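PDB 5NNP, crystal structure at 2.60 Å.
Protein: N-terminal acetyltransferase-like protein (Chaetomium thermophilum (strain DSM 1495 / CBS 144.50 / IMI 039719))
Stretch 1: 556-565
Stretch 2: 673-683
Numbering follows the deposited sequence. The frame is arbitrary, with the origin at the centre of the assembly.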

# COMPACT_ATOMS: atom_id res chain seq x y z
N TYR A 556 6.09 5.30 -5.68
CA TYR A 556 6.39 6.73 -5.69
C TYR A 556 7.80 6.98 -6.24
O TYR A 556 8.00 7.85 -7.09
N PHE A 557 8.77 6.23 -5.73
CA PHE A 557 10.17 6.52 -5.97
C PHE A 557 10.53 6.52 -7.46
O PHE A 557 11.22 7.41 -7.93
N ARG A 558 10.05 5.53 -8.20
CA ARG A 558 10.41 5.40 -9.61
C ARG A 558 10.00 6.62 -10.44
O ARG A 558 10.85 7.27 -11.07
N ALA A 559 8.71 6.94 -10.44
CA ALA A 559 8.22 8.10 -11.17
C ALA A 559 8.90 9.36 -10.67
O ALA A 559 9.17 10.26 -11.46
N ALA A 560 9.17 9.44 -9.37
CA ALA A 560 9.77 10.65 -8.81
C ALA A 560 11.22 10.81 -9.23
O ALA A 560 11.68 11.92 -9.51
N LEU A 561 11.96 9.71 -9.29
CA LEU A 561 13.34 9.80 -9.74
C LEU A 561 13.39 10.12 -11.24
O LEU A 561 14.32 10.77 -11.70
N ASP A 562 12.38 9.68 -11.99
CA ASP A 562 12.26 10.06 -13.40
C ASP A 562 12.12 11.58 -13.54
O ASP A 562 12.89 12.22 -14.25
N ALA A 563 11.11 12.15 -12.88
CA ALA A 563 10.92 13.61 -12.87
C ALA A 563 12.23 14.37 -12.57
O ALA A 563 12.58 15.31 -13.28
N VAL A 564 12.94 13.97 -11.52
CA VAL A 564 14.11 14.71 -11.09
C VAL A 564 15.21 14.65 -12.15
O VAL A 564 15.83 15.66 -12.48
N ASN A 565 15.41 13.46 -12.71
CA ASN A 565 16.34 13.29 -13.83
C ASN A 565 15.96 14.09 -15.08
O ASN A 565 16.84 14.61 -15.79
N ILE A 673 20.64 4.97 -2.93
CA ILE A 673 21.75 5.75 -3.49
C ILE A 673 21.39 6.55 -4.74
O ILE A 673 21.89 7.65 -4.93
N ASP A 674 20.54 5.98 -5.60
CA ASP A 674 20.13 6.65 -6.83
C ASP A 674 19.55 8.02 -6.51
O ASP A 674 19.83 9.00 -7.21
N GLY A 675 18.73 8.06 -5.45
CA GLY A 675 18.16 9.29 -4.95
C GLY A 675 19.21 10.27 -4.46
O GLY A 675 19.15 11.45 -4.79
N GLN A 676 20.18 9.78 -3.69
CA GLN A 676 21.28 10.61 -3.18
C GLN A 676 22.18 11.17 -4.29
O GLN A 676 22.62 12.33 -4.23
N ILE A 677 22.44 10.35 -5.29
CA ILE A 677 23.22 10.78 -6.44
C ILE A 677 22.48 11.88 -7.20
O ILE A 677 23.08 12.87 -7.62
N ALA A 678 21.17 11.70 -7.36
CA ALA A 678 20.34 12.67 -8.07
C ALA A 678 20.20 13.96 -7.28
O ALA A 678 20.20 15.05 -7.85
N GLY A 679 20.06 13.83 -5.96
CA GLY A 679 20.04 14.98 -5.09
C GLY A 679 21.31 15.82 -5.23
O GLY A 679 21.26 17.05 -5.31
N PHE A 680 22.46 15.14 -5.25
CA PHE A 680 23.72 15.84 -5.37
C PHE A 680 23.75 16.71 -6.64
O PHE A 680 24.08 17.90 -6.58
N GLU A 681 23.39 16.11 -7.77
CA GLU A 681 23.33 16.82 -9.04
C GLU A 681 22.42 18.06 -8.99
O GLU A 681 22.77 19.10 -9.56
N VAL A 682 21.28 17.95 -8.31
CA VAL A 682 20.34 19.08 -8.16
C VAL A 682 20.90 20.22 -7.31
O VAL A 682 20.77 21.39 -7.68
N TYR A 683 21.54 19.88 -6.19
CA TYR A 683 22.03 20.91 -5.26
C TYR A 683 23.30 21.66 -5.70
O TYR A 683 23.43 22.85 -5.40

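How do two helices more than a hundred residues apart in the chain come to lie side by side? They run in nearly the same direction, with 25° between their N-to-C directions, and their axes approach to 10.5 Å. At that spacing the side chains have to fill the gap. From the first helix Phe 557, Leu 561 and Val 564 point their CA-to-CB bonds toward the partner, a spacing of four and then three residues that keeps them on one face. Asp 674, Ala 678 and Val 682 answer from the second helix, each four residues after the last.

Where does the largest bump, the ring of Phe 557, find room? With chi1 in t at -176°, the ring reaches out to the backbone at Gly 675, where Phe 557 CZ lies 3.9 Å from Gly 675 N. The ring meets this backbone with its edge, and Asp 674 CB also lies near the ring plane. Gly 675 leaves the approach open: a CB built there in ideal geometry would sit only 3.5 Å from Phe 557 CE1, a tight fit. The bare backbone thus offers a shallow seat for the ring.

What fills the middle of the contact? Leu 561, in the t, p rotamer, spreads its two methyl groups over successive turns of the partner helix. Leu 561 CD2 rests 3.7 Å from Asp 674 CB, while Leu 561 CD1 comes equally close, 3.7 Å, to Ala 678 CB. The small methyl of Ala 678 leaves space for branched neighbours, and Val 564 uses it too: with chi1 in t, Val 564 CG1 stands 4.0 Å from Ala 678 CB. The same methyl group lies 3.9 Å from Val 682 CG2, so Val 564 CG1 touches two residues one turn apart. Val 682 is likewise in t, and this pairing carries the apolar packing toward the C-terminal end of the second stretch.

Do polar groups help to hold the helices together? No hydrogen bond crosses between them; the contact is one of shape, burying a modest 251 Å² summed over both sides. Asp 674, in the m rotamer, contributes its CB to the packing, and its carboxylate has no hydrogen-bonding partner on the first helix. Asn 565, also in m, starts sideways, but the end of its side chain comes nearer, and Asn 565 OD1 lies 4.3 Å from Ala 678 CB, a marginal van der Waals contact at the exposed border.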

# COMPACT_ATOMS: atom_id res chain seq x y z
CB TYR A 556 6.29 7.35 -4.28
CG TYR A 556 6.81 8.78 -4.27
CD1 TYR A 556 5.96 9.84 -4.57
CD2 TYR A 556 8.16 9.07 -4.02
CE1 TYR A 556 6.43 11.14 -4.59
CE2 TYR A 556 8.63 10.36 -4.05
CZ TYR A 556 7.77 11.40 -4.33
OH TYR A 556 8.23 12.70 -4.36
CB PHE A 557 11.05 5.52 -5.22
CG PHE A 557 12.51 5.81 -5.34
CD1 PHE A 557 13.15 6.62 -4.41
CD2 PHE A 557 13.25 5.29 -6.40
CE1 PHE A 557 14.50 6.91 -4.52
CE2 PHE A 557 14.60 5.58 -6.52
CZ PHE A 557 15.23 6.39 -5.57
CB ARG A 558 9.78 4.13 -10.20
CG ARG A 558 10.25 3.84 -11.62
CD ARG A 558 9.77 2.48 -12.10
NE ARG A 558 9.88 2.37 -13.55
CZ ARG A 558 9.31 1.42 -14.28
NH1 ARG A 558 8.57 0.49 -13.70
NH2 ARG A 558 9.46 1.41 -15.60
CB ALA A 559 6.71 8.23 -11.03
CB ALA A 560 9.66 10.65 -7.29
CB LEU A 561 14.10 8.52 -9.43
CG LEU A 561 15.55 8.48 -9.90
CD1 LEU A 561 16.39 9.64 -9.37
CD2 LEU A 561 16.16 7.17 -9.48
CB ASP A 562 11.08 9.38 -14.09
CG ASP A 562 11.22 7.86 -14.17
OD1 ASP A 562 12.32 7.31 -13.93
OD2 ASP A 562 10.22 7.20 -14.50
CB ALA A 563 9.84 14.00 -11.85
CB VAL A 564 14.64 14.19 -9.73
CG1 VAL A 564 16.06 14.67 -9.47
CG2 VAL A 564 13.70 14.63 -8.59
CB ASN A 565 16.46 11.81 -14.18
CG ASN A 565 17.34 11.05 -13.21
OD1 ASN A 565 18.22 11.63 -12.55
ND2 ASN A 565 17.12 9.75 -13.11
CB ILE A 673 22.95 4.88 -3.86
CG1 ILE A 673 23.40 4.04 -2.67
CG2 ILE A 673 24.16 5.76 -4.24
CD1 ILE A 673 24.93 3.85 -2.66
CB ASP A 674 19.11 5.82 -7.60
CG ASP A 674 19.70 4.55 -8.17
OD1 ASP A 674 20.92 4.50 -8.44
OD2 ASP A 674 18.93 3.58 -8.36
CB GLN A 676 22.13 9.79 -2.21
CG GLN A 676 21.36 9.34 -0.98
CD GLN A 676 20.90 10.51 -0.15
OE1 GLN A 676 21.24 11.65 -0.45
NE2 GLN A 676 20.12 10.24 0.91
CB ILE A 677 23.53 9.61 -7.39
CG1 ILE A 677 24.35 8.55 -6.66
CG2 ILE A 677 24.26 10.09 -8.62
CD1 ILE A 677 24.46 7.23 -7.41
CB ALA A 678 18.97 12.09 -8.38
CB PHE A 680 24.88 14.86 -5.39
CG PHE A 680 26.22 15.53 -5.49
CD1 PHE A 680 26.73 15.88 -6.73
CD2 PHE A 680 26.95 15.81 -4.36
CE1 PHE A 680 27.96 16.51 -6.83
CE2 PHE A 680 28.18 16.44 -4.46
CZ PHE A 680 28.68 16.78 -5.70
CB GLU A 681 22.86 15.88 -10.14
CG GLU A 681 23.72 14.65 -10.29
CD GLU A 681 25.14 14.98 -10.66
OE1 GLU A 681 25.38 16.10 -11.17
OE2 GLU A 681 26.02 14.12 -10.45
CB VAL A 682 19.01 18.64 -7.53
CG1 VAL A 682 18.19 19.85 -7.09
CG2 VAL A 682 18.22 17.75 -8.48
CB TYR A 683 22.28 20.29 -3.89
CG TYR A 683 21.00 19.96 -3.15
CD1 TYR A 683 19.97 20.87 -3.08
CD2 TYR A 683 20.83 18.72 -2.55
CE1 TYR A 683 18.80 20.57 -2.41
CE2 TYR A 683 19.67 18.41 -1.88
CZ TYR A 683 18.65 19.34 -1.81
OH TYR A 683 17.49 19.04 -1.15